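Aminopeptidase (Aneurinibacillus sp. AM-1, PDB 5IB9) probably acts as a zinc-dependent aminopeptidase of family M28, trimming residues from the N-terminus of peptides, and carries a protease-associated domain. Local coordinates at residues R12-M18 with E250-V254; S203-T209 with R265-A271; I224-H228 with F298-M302. All coordinates share one frame; numbering follows the deposited sequence.

Contact 1: R12-M18 with E250-V254; sequences RTDAENM and ELARV. With ZN (zinc ion), chain E.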
loop_
_atom_site.group_PDB
_atom_site.type_symbol
_atom_site.label_atom_id
_atom_site.label_comp_id
_atom_site.label_asym_id
_atom_site.label_seq_id
_atom_site.Cartn_x
_atom_site.Cartn_y
_atom_site.Cartn_z
ATOM N N ARG A 12 21.966 -1.005 33.120
ATOM C CA ARG A 12 21.512 0.244 32.538
ATOM C C ARG A 12 20.012 0.337 32.326
ATOM O O ARG A 12 19.516 1.425 32.048
ATOM C CB ARG A 12 22.160 0.408 31.145
ATOM C CG ARG A 12 23.631 0.523 31.183
ATOM C CD ARG A 12 24.115 1.111 29.863
ATOM N NE ARG A 12 25.461 1.645 30.095
ATOM C CZ ARG A 12 26.531 0.880 30.079
ATOM N NH1 ARG A 12 26.476 -0.404 29.848
ATOM N NH2 ARG A 12 27.774 1.418 30.310
ATOM N N THR A 13 19.215 -0.750 32.391
ATOM C CA THR A 13 17.792 -0.589 32.116
ATOM C C THR A 13 17.000 0.093 33.235
ATOM O O THR A 13 16.846 -0.397 34.376
ATOM C CB THR A 13 17.216 -2.025 31.946
ATOM O OG1 THR A 13 17.726 -2.858 33.049
ATOM C CG2 THR A 13 17.633 -2.703 30.577
ATOM N N ASP A 14 16.556 1.309 32.943
ATOM C CA ASP A 14 16.032 2.172 33.976
ATOM C C ASP A 14 14.557 2.067 33.950
ATOM O O ASP A 14 13.880 2.543 32.975
ATOM C CB ASP A 14 16.569 3.558 33.707
ATOM C CG ASP A 14 16.159 4.594 34.766
ATOM O OD1 ASP A 14 15.049 4.542 35.294
ATOM O OD2 ASP A 14 17.085 5.445 34.932
ATOM N N ALA A 15 13.998 1.476 34.988
ATOM C CA ALA A 15 12.588 1.269 35.018
ATOM C C ALA A 15 11.797 2.564 35.323
ATOM O O ALA A 15 10.593 2.610 35.010
ATOM C CB ALA A 15 12.226 0.160 36.044
ATOM N N GLU A 16 12.437 3.549 35.976
ATOM C CA GLU A 16 11.768 4.846 36.143
ATOM C C GLU A 16 11.552 5.559 34.775
ATOM O O GLU A 16 10.478 6.118 34.605
ATOM C CB GLU A 16 12.566 5.684 37.125
ATOM C CG GLU A 16 12.432 5.135 38.573
ATOM C CD GLU A 16 13.263 3.822 38.881
ATOM O OE1 GLU A 16 12.762 2.950 39.660
ATOM O OE2 GLU A 16 14.431 3.657 38.412
ATOM N N ASN A 17 12.523 5.478 33.893
ATOM C CA ASN A 17 12.394 6.061 32.528
ATOM C C ASN A 17 11.141 5.407 31.916
ATOM O O ASN A 17 10.294 6.062 31.281
ATOM C CB ASN A 17 13.606 5.798 31.698
ATOM C CG ASN A 17 14.806 6.586 32.100
ATOM O OD1 ASN A 17 14.709 7.563 32.901
ATOM N ND2 ASN A 17 15.940 6.273 31.454
ATOM N N MET A 18 11.084 4.059 32.017
ATOM C CA MET A 18 9.987 3.390 31.325
ATOM C C MET A 18 8.646 3.695 31.871
ATOM O O MET A 18 7.671 3.907 31.187
ATOM C CB MET A 18 10.205 1.848 31.312
ATOM C CG MET A 18 11.439 1.563 30.469
ATOM S SD MET A 18 11.782 -0.252 30.247
ATOM C CE MET A 18 12.419 -0.696 31.844
ATOM N N GLU A 250 13.674 2.715 25.913
ATOM C CA GLU A 250 14.697 2.486 26.919
ATOM C C GLU A 250 15.852 1.666 26.319
ATOM O O GLU A 250 17.046 1.885 26.608
ATOM C CB GLU A 250 14.098 1.935 28.185
ATOM C CG GLU A 250 15.191 1.698 29.303
ATOM C CD GLU A 250 15.989 2.911 29.794
ATOM O OE1 GLU A 250 15.728 4.094 29.473
ATOM O OE2 GLU A 250 16.978 2.599 30.514
ATOM N N LEU A 251 15.547 0.637 25.518
ATOM C CA LEU A 251 16.605 -0.134 24.944
ATOM C C LEU A 251 17.368 0.732 23.934
ATOM O O LEU A 251 18.620 0.572 23.775
ATOM C CB LEU A 251 16.125 -1.452 24.235
ATOM C CG LEU A 251 15.599 -2.419 25.328
ATOM C CD1 LEU A 251 15.051 -3.611 24.593
ATOM C CD2 LEU A 251 16.676 -2.856 26.314
ATOM N N ALA A 252 16.669 1.649 23.213
ATOM C CA ALA A 252 17.482 2.534 22.330
ATOM C C ALA A 252 18.436 3.403 23.200
ATOM O O ALA A 252 19.530 3.582 22.769
ATOM C CB ALA A 252 16.555 3.466 21.578
ATOM N N ARG A 253 18.026 3.883 24.374
ATOM C CA ARG A 253 18.921 4.682 25.206
ATOM C C ARG A 253 20.037 3.810 25.667
ATOM O O ARG A 253 21.237 4.181 25.593
ATOM C CB ARG A 253 18.128 5.159 26.361
ATOM C CG ARG A 253 18.971 6.173 27.233
ATOM C CD ARG A 253 18.244 6.562 28.526
ATOM N NE ARG A 253 18.351 5.430 29.433
ATOM C CZ ARG A 253 19.436 5.062 30.094
ATOM N NH1 ARG A 253 20.521 5.857 30.037
ATOM N NH2 ARG A 253 19.413 3.905 30.818
ATOM N N VAL A 254 19.717 2.603 26.121
ATOM C CA VAL A 254 20.815 1.683 26.575
ATOM C C VAL A 254 21.822 1.426 25.479
ATOM O O VAL A 254 23.048 1.499 25.729
ATOM C CB VAL A 254 20.205 0.340 27.089
ATOM C CG1 VAL A 254 21.331 -0.737 27.279
ATOM C CG2 VAL A 254 19.529 0.618 28.429
HETATM ZN ZN ZN E . 17.298 -2.338 35.105
HETATM O O HOH W 1 18.090 -4.212 35.675
HETATM O O HOH W 2 16.809 -1.768 37.029
HETATM O O HOH W 3 19.313 -1.487 35.550
#
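Glu-250 lays its CB and CG across the side chain of Met-18, with CB 3.5 Å from Met-18 CG, and turns its carboxylate toward the N-terminal end of helix 15-25. CG lies anti to the backbone N (chi1 -179°) and the chain then bends at chi2, which brings the carboxylate back alongside Arg-253. Arg-253 grips it side-on: NE reaches Glu-250 OE1, while NH2 reaches OE2 at 2.8 Å in a salt bridge. The opposite face of the carboxylate is taken by 12-18. Asp-14 N donates to Glu-250 OE2 at 2.8 Å, from well above the plane, and Asn-17 ND2 donates to OE1 at 3.0 Å in a nearly straight bond (170°). Each oxygen therefore has two donors, the arginine's on the syn side not far from the plane, the other from above the opposite face, which should fix the rotation of this buried group and probably favour its charged form. Further along the helix, Val-254 CG2 packs 3.8 Å from Arg-12 CB. Thr-13 points the other way and holds a zinc ion with its carbonyl O and OG1, the latter also hydrogen-bonded to Asp-390; Asp-386 on helix 382-400 completes the protein's share of that site. Asp-14 OD1 accepts from Asn-17 N at 3.0 Å and, weakly, from Glu-16 N, the mark of an Asp N-cap, here docked by its own backbone NH onto a carboxylate of helix 238-256.

Contact 2: S203-T209 with R265-A271; sequences SHNVIAT and RFITFGA. With ZN (zinc ion), chain G.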
loop_
_atom_site.group_PDB
_atom_site.type_symbol
_atom_site.label_atom_id
_atom_site.label_comp_id
_atom_site.label_asym_id
_atom_site.label_seq_id
_atom_site.Cartn_x
_atom_site.Cartn_y
_atom_site.Cartn_z
ATOM N N SER A 203 -1.616 8.442 9.720
ATOM C CA SER A 203 -0.825 8.037 10.878
ATOM C C SER A 203 0.685 7.992 10.514
ATOM O O SER A 203 1.089 8.461 9.414
ATOM C CB SER A 203 -1.357 6.656 11.355
ATOM O OG SER A 203 -0.698 6.114 12.519
ATOM N N HIS A 204 1.489 7.549 11.451
ATOM C CA HIS A 204 2.950 7.592 11.261
ATOM C C HIS A 204 3.637 6.456 11.962
ATOM O O HIS A 204 3.166 5.966 12.990
ATOM C CB HIS A 204 3.504 8.856 11.902
ATOM C CG HIS A 204 2.846 10.139 11.484
ATOM N ND1 HIS A 204 1.620 10.583 11.961
ATOM C CD2 HIS A 204 3.225 11.024 10.534
ATOM C CE1 HIS A 204 1.273 11.684 11.294
ATOM N NE2 HIS A 204 2.264 12.008 10.491
ATOM N N ASN A 205 4.844 6.099 11.439
ATOM C CA ASN A 205 5.822 5.272 12.156
ATOM C C ASN A 205 6.993 6.167 12.525
ATOM O O ASN A 205 7.357 7.045 11.761
ATOM C CB ASN A 205 6.321 4.119 11.265
ATOM C CG ASN A 205 5.174 3.309 10.720
ATOM O OD1 ASN A 205 4.320 2.890 11.491
ATOM N ND2 ASN A 205 5.281 2.892 9.485
ATOM N N VAL A 206 7.608 5.881 13.658
ATOM C CA VAL A 206 8.788 6.648 14.132
ATOM C C VAL A 206 9.946 5.671 14.135
ATOM O O VAL A 206 9.890 4.611 14.743
ATOM C CB VAL A 206 8.585 7.204 15.553
ATOM C CG1 VAL A 206 9.902 7.989 15.863
ATOM C CG2 VAL A 206 7.367 8.110 15.605
ATOM N N ILE A 207 11.014 6.037 13.386
ATOM C CA ILE A 207 12.090 5.066 13.135
ATOM C C ILE A 207 13.452 5.678 13.567
ATOM O O ILE A 207 13.851 6.746 13.070
ATOM C CB ILE A 207 12.213 4.722 11.667
ATOM C CG1 ILE A 207 10.916 4.111 11.143
ATOM C CG2 ILE A 207 13.400 3.718 11.415
ATOM C CD1 ILE A 207 10.392 4.883 9.979
ATOM N N ALA A 208 14.191 5.042 14.491
ATOM C CA ALA A 208 15.488 5.569 15.019
ATOM C C ALA A 208 16.503 4.482 14.770
ATOM O O ALA A 208 16.309 3.376 15.147
ATOM C CB ALA A 208 15.350 5.826 16.590
ATOM N N THR A 209 17.582 4.839 14.087
ATOM C CA THR A 209 18.547 3.800 13.635
ATOM C C THR A 209 19.896 4.088 14.276
ATOM O O THR A 209 20.360 5.237 14.162
ATOM C CB THR A 209 18.638 3.838 12.123
ATOM O OG1 THR A 209 17.357 3.481 11.542
ATOM C CG2 THR A 209 19.705 2.791 11.671
ATOM N N ARG A 265 17.411 -0.940 14.416
ATOM C CA ARG A 265 16.345 0.008 14.088
ATOM C C ARG A 265 15.310 -0.121 15.159
ATOM O O ARG A 265 14.674 -1.218 15.264
ATOM C CB ARG A 265 15.726 -0.316 12.703
ATOM C CG ARG A 265 16.814 -0.275 11.558
ATOM C CD ARG A 265 16.189 -0.516 10.229
ATOM N NE ARG A 265 17.255 -0.404 9.238
ATOM C CZ ARG A 265 16.983 -0.481 7.945
ATOM N NH1 ARG A 265 15.738 -0.601 7.422
ATOM N NH2 ARG A 265 17.997 -0.357 7.151
ATOM N N PHE A 266 15.039 0.947 15.860
ATOM C CA PHE A 266 14.007 0.995 16.933
ATOM C C PHE A 266 12.834 1.718 16.362
ATOM O O PHE A 266 12.952 2.856 15.863
ATOM C CB PHE A 266 14.582 1.756 18.151
ATOM C CG PHE A 266 15.785 1.109 18.800
ATOM C CD1 PHE A 266 15.584 0.177 19.793
ATOM C CD2 PHE A 266 17.039 1.412 18.325
ATOM C CE1 PHE A 266 16.631 -0.484 20.389
ATOM C CE2 PHE A 266 18.172 0.834 18.993
ATOM C CZ PHE A 266 17.951 -0.122 19.989
ATOM N N ILE A 267 11.661 1.027 16.350
ATOM C CA ILE A 267 10.557 1.571 15.596
ATOM C C ILE A 267 9.277 1.537 16.456
ATOM O O ILE A 267 8.985 0.506 17.115
ATOM C CB ILE A 267 10.286 0.759 14.261
ATOM C CG1 ILE A 267 11.571 0.640 13.482
ATOM C CG2 ILE A 267 9.141 1.454 13.497
ATOM C CD1 ILE A 267 11.336 -0.146 12.178
ATOM N N THR A 268 8.540 2.668 16.412
ATOM C CA THR A 268 7.179 2.566 16.941
ATOM C C THR A 268 6.220 2.722 15.802
ATOM O O THR A 268 6.308 3.626 14.981
ATOM C CB THR A 268 6.921 3.609 18.113
ATOM O OG1 THR A 268 6.981 4.962 17.631
ATOM C CG2 THR A 268 7.962 3.333 19.156
ATOM N N PHE A 269 5.276 1.764 15.709
ATOM C CA PHE A 269 4.370 1.723 14.546
ATOM C C PHE A 269 3.043 2.376 14.832
ATOM O O PHE A 269 2.528 2.228 15.941
ATOM C CB PHE A 269 4.120 0.291 14.172
ATOM C CG PHE A 269 5.313 -0.530 13.812
ATOM C CD1 PHE A 269 6.005 -0.293 12.593
ATOM C CD2 PHE A 269 5.790 -1.536 14.617
ATOM C CE1 PHE A 269 7.133 -1.049 12.235
ATOM C CE2 PHE A 269 6.910 -2.314 14.268
ATOM C CZ PHE A 269 7.556 -2.056 13.089
ATOM N N GLY A 270 2.483 3.036 13.816
ATOM C CA GLY A 270 1.120 3.578 13.975
ATOM C C GLY A 270 0.096 2.584 13.482
ATOM O O GLY A 270 0.379 1.624 12.785
ATOM N N ALA A 271 -1.154 2.847 13.892
ATOM C CA ALA A 271 -2.338 2.134 13.318
ATOM C C ALA A 271 -2.214 0.686 13.439
ATOM O O ALA A 271 -2.669 -0.067 12.610
ATOM C CB ALA A 271 -2.658 2.641 11.857
HETATM ZN ZN ZN G . 2.381 13.768 9.498
HETATM O O HOH W 4 2.731 15.323 10.614
HETATM O O HOH W 5 0.996 14.388 8.238
HETATM O O HOH W 6 -0.017 14.251 8.947
HETATM O O HOH W 7 0.955 15.041 10.324
#
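Arg-265 opens the run beside Thr-209, in a non-hydrogen-bonded antiparallel pair, its CG 3.8 Å from Thr-209 OG1; the extended chain carries the guanidinium off to Glu-263 and Glu-290. Phe-266 makes a hydrogen-bonded pair with Ala-208, its N donating to Ala-208 O at 2.8 Å and its O accepting from Ala-208 N. The ring edge faces Ala-208 O. Ile-267 lies alongside Ile-207, pointing the same way, with CG2 4.0 Å from Ile-207 CG1, and covers one face of the Phe-269 ring toward its rim. At Thr-268 the hydrogen-bonded pattern returns with Val-206. Thr-268 OG1 stands between its backbone N and carbonyl carbon (chi1 65°), which sets it 3.5 Å from Val-206 CB. Phe-269 turns a ring edge to Asn-205 OD1, the amide and ring planes nearly perpendicular at 84°. That same OD1 takes Gly-270 N at 3.0 Å, so a side chain carries the pairing on where strand 263-269 ends, while ND2 bonds to Gln-58 of strand 55-66. Against Gly-270 CA sits Ser-203 OG, hydrogen-bonded to Glu-37, at 3.4 Å, and a side chain on the glycine would collide with it. His-204 binds a zinc ion shared with Glu-288 of the second subunit. Strand 187-210 also pairs with strand 55-66, and strand 263-269 with 222-228; helix 35-50 covers the face of Ala-208, Phe-266 and Thr-268, and Tyr-282 of helix 277-283 that of Ile-207 and Ile-267.

Contact 3: I224-H228 with F298-M302; sequences IIGSH and FQLDM. With ZN (zinc ion), chain C; BES (2-(3-amino-2-hydroxy-4-phenyl-butyrylamino)-4-methyl-pentanoic acid), chain H.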
loop_
_atom_site.group_PDB
_atom_site.type_symbol
_atom_site.label_atom_id
_atom_site.label_comp_id
_atom_site.label_asym_id
_atom_site.label_seq_id
_atom_site.Cartn_x
_atom_site.Cartn_y
_atom_site.Cartn_z
ATOM N N ILE A 224 15.570 -5.310 14.026
ATOM C CA ILE A 224 14.409 -4.364 14.300
ATOM C C ILE A 224 13.835 -4.678 15.647
ATOM O O ILE A 224 13.649 -5.878 16.007
ATOM C CB ILE A 224 13.376 -4.497 13.216
ATOM C CG1 ILE A 224 13.997 -4.142 11.829
ATOM C CG2 ILE A 224 12.250 -3.587 13.485
ATOM C CD1 ILE A 224 13.035 -4.387 10.645
ATOM N N ILE A 225 13.698 -3.605 16.454
ATOM C CA ILE A 225 12.942 -3.732 17.780
ATOM C C ILE A 225 11.771 -2.830 17.592
ATOM O O ILE A 225 11.959 -1.604 17.394
ATOM C CB ILE A 225 13.852 -3.285 18.923
ATOM C CG1 ILE A 225 15.206 -4.072 18.999
ATOM C CG2 ILE A 225 13.123 -3.421 20.262
ATOM C CD1 ILE A 225 16.342 -3.401 18.150
ATOM N N GLY A 226 10.592 -3.399 17.722
ATOM C CA GLY A 226 9.346 -2.632 17.431
ATOM C C GLY A 226 8.331 -2.680 18.608
ATOM O O GLY A 226 8.371 -3.557 19.476
ATOM N N SER A 227 7.388 -1.758 18.492
ATOM C CA SER A 227 6.190 -1.653 19.371
ATOM C C SER A 227 5.244 -0.803 18.600
ATOM O O SER A 227 5.574 -0.269 17.536
ATOM C CB SER A 227 6.541 -1.037 20.761
ATOM O OG SER A 227 7.259 0.202 20.511
ATOM N N HIS A 228 4.015 -0.646 19.092
ATOM C CA HIS A 228 3.043 0.278 18.453
ATOM C C HIS A 228 2.587 1.362 19.418
ATOM O O HIS A 228 2.465 1.114 20.635
ATOM C CB HIS A 228 1.796 -0.481 17.843
ATOM C CG HIS A 228 0.875 -1.156 18.853
ATOM N ND1 HIS A 228 -0.281 -0.517 19.329
ATOM C CD2 HIS A 228 0.856 -2.418 19.286
ATOM C CE1 HIS A 228 -0.917 -1.414 20.124
ATOM N NE2 HIS A 228 -0.237 -2.544 20.127
ATOM N N PHE A 298 12.171 -8.129 16.760
ATOM C CA PHE A 298 11.608 -8.281 18.144
ATOM C C PHE A 298 10.454 -7.346 18.291
ATOM O O PHE A 298 10.627 -6.154 18.239
ATOM C CB PHE A 298 12.650 -7.963 19.192
ATOM C CG PHE A 298 13.846 -8.884 19.208
ATOM C CD1 PHE A 298 14.027 -9.728 20.352
ATOM C CD2 PHE A 298 14.804 -8.920 18.188
ATOM C CE1 PHE A 298 15.122 -10.561 20.412
ATOM C CE2 PHE A 298 15.918 -9.788 18.268
ATOM C CZ PHE A 298 16.081 -10.593 19.369
ATOM N N GLN A 299 9.239 -7.849 18.455
ATOM C CA GLN A 299 8.044 -7.038 18.705
ATOM C C GLN A 299 7.618 -7.015 20.176
ATOM O O GLN A 299 7.563 -8.088 20.798
ATOM C CB GLN A 299 6.886 -7.554 17.849
ATOM C CG GLN A 299 5.548 -6.851 18.184
ATOM C CD GLN A 299 5.483 -5.370 17.712
ATOM O OE1 GLN A 299 6.383 -4.858 17.116
ATOM N NE2 GLN A 299 4.355 -4.712 17.907
ATOM N N LEU A 300 7.520 -5.823 20.756
ATOM C CA LEU A 300 7.174 -5.711 22.228
ATOM C C LEU A 300 5.757 -5.155 22.288
ATOM O O LEU A 300 5.481 -4.029 21.875
ATOM C CB LEU A 300 8.156 -4.664 22.814
ATOM C CG LEU A 300 9.664 -5.023 22.750
ATOM C CD1 LEU A 300 10.423 -3.787 22.973
ATOM C CD2 LEU A 300 9.869 -5.849 24.076
ATOM N N ASP A 301 4.848 -6.014 22.763
ATOM C CA ASP A 301 3.393 -5.569 22.872
ATOM C C ASP A 301 2.850 -6.225 24.141
ATOM O O ASP A 301 2.790 -7.463 24.201
ATOM C CB ASP A 301 2.700 -6.090 21.656
ATOM C CG ASP A 301 1.319 -5.397 21.358
ATOM O OD1 ASP A 301 0.856 -4.653 22.232
ATOM O OD2 ASP A 301 0.753 -5.449 20.244
ATOM N N MET A 302 2.418 -5.375 25.055
ATOM C CA MET A 302 1.914 -5.748 26.369
ATOM C C MET A 302 2.943 -6.432 27.236
ATOM O O MET A 302 2.900 -7.611 27.410
ATOM C CB MET A 302 0.634 -6.555 26.196
ATOM C CG MET A 302 -0.378 -5.703 25.639
ATOM S SD MET A 302 -1.959 -6.479 25.144
ATOM C CE MET A 302 -2.463 -7.256 26.660
HETATM ZN ZN ZN C . -0.898 -4.140 21.189
HETATM N N2 BES H . -1.605 -6.557 21.696
HETATM C C1 BES H . -2.721 -6.932 20.828
HETATM C C6 BES H . -2.510 -8.375 20.377
HETATM C C7 BES H . -2.666 -9.488 21.408
HETATM C C8 BES H . -3.660 -9.469 22.419
HETATM C C12 BES H . -1.797 -10.596 21.311
HETATM C C9 BES H . -3.765 -10.556 23.312
HETATM C C11 BES H . -1.899 -11.689 22.216
HETATM C C10 BES H . -2.884 -11.653 23.216
HETATM C C2 BES H . -2.798 -5.977 19.631
HETATM O O2 BES H . -2.658 -4.713 20.276
HETATM C C3 BES H . -4.174 -6.134 19.082
HETATM O O3 BES H . -5.114 -5.779 19.785
HETATM N N1 BES H . -4.296 -6.716 17.939
HETATM C C4 BES H . -5.637 -6.966 17.402
HETATM C C13 BES H . -5.361 -7.643 16.071
HETATM C C14 BES H . -4.614 -6.769 15.058
HETATM C C15 BES H . -4.581 -7.611 13.790
HETATM C C16 BES H . -5.219 -5.382 14.832
HETATM C C5 BES H . -6.430 -7.995 18.200
HETATM O O1 BES H . -7.684 -8.049 18.043
HETATM O O4 BES H . -5.883 -8.790 18.985
#
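Strands 224-228 and 298-300 run parallel, 25° apart and 4.6 Å between axes, laced by Phe-298 N to Ile-224 O, Gly-226 N to Phe-298 O and Leu-300 N to Gly-226 O, the last at 2.7 Å. On one face Ile-225 and Leu-300 lie side by side, pointing the same way, with Ile-225 CG2 3.8 Å from Leu-300 CD1; Val-388 of helix 382-400 packs on the leucine. On the other face Gln-299 stands over Gly-226. Its CG is anti to the backbone N (chi1 173°) and the bend at chi2 folds the amide back over the neighbouring strand, bringing OE1 to 3.3 Å from Gly-226 C. A CB on the glycine would clash with that oxygen, while NE2 reaches on to Ser-346. An alanine in place of Gln-299 is likely to open a gap over Gly-226 and leave Ser-346, which also bonds to Asp-301, without one of its partners. Both are neighbouring parallel strands in the central sheet of the alpha/beta zinc-exopeptidase fold of family M28, with metal ligands at their C-terminal ends. There His-228 binds zinc through NE2 at 2.0 Å, and Asp-301 chelates it with OD1 at 2.1 Å and OD2 at 2.3 Å. The imidazole and carboxylate planes are 76° apart, with Asp-301 OD2 at the ring edge. Asp-240 joins this zinc to a second one, held also by Glu-273 and His-371. The bound inhibitor adds its hydroxyl O2 and, at a longer 2.6 Å from the zinc, its amine N2, close to Met-302 SD.

Contacts 2 and 3 are buried and join edge to edge: strand 263-269 pairs with 203-209 on one side and with 224-228 on the other, Phe-269 N meeting Ser-227 O at 2.7 Å. One pairing is antiparallel and the other parallel. Contact 1 lies farther out, partly buried, and is made by helix 238-256 with the loop and first turn leading into helix 15-25; it reaches contact 2 where Phe-266 CE1 packs against Ala-252. Its bonds are chiefly those of charged and amide side chains, whereas backbone ladders and aliphatic pairs carry the other two. Each includes a zinc ligand: beside a helix start in contact 1, between subunits in contact 2, in the inhibitor-bound site in contact 3.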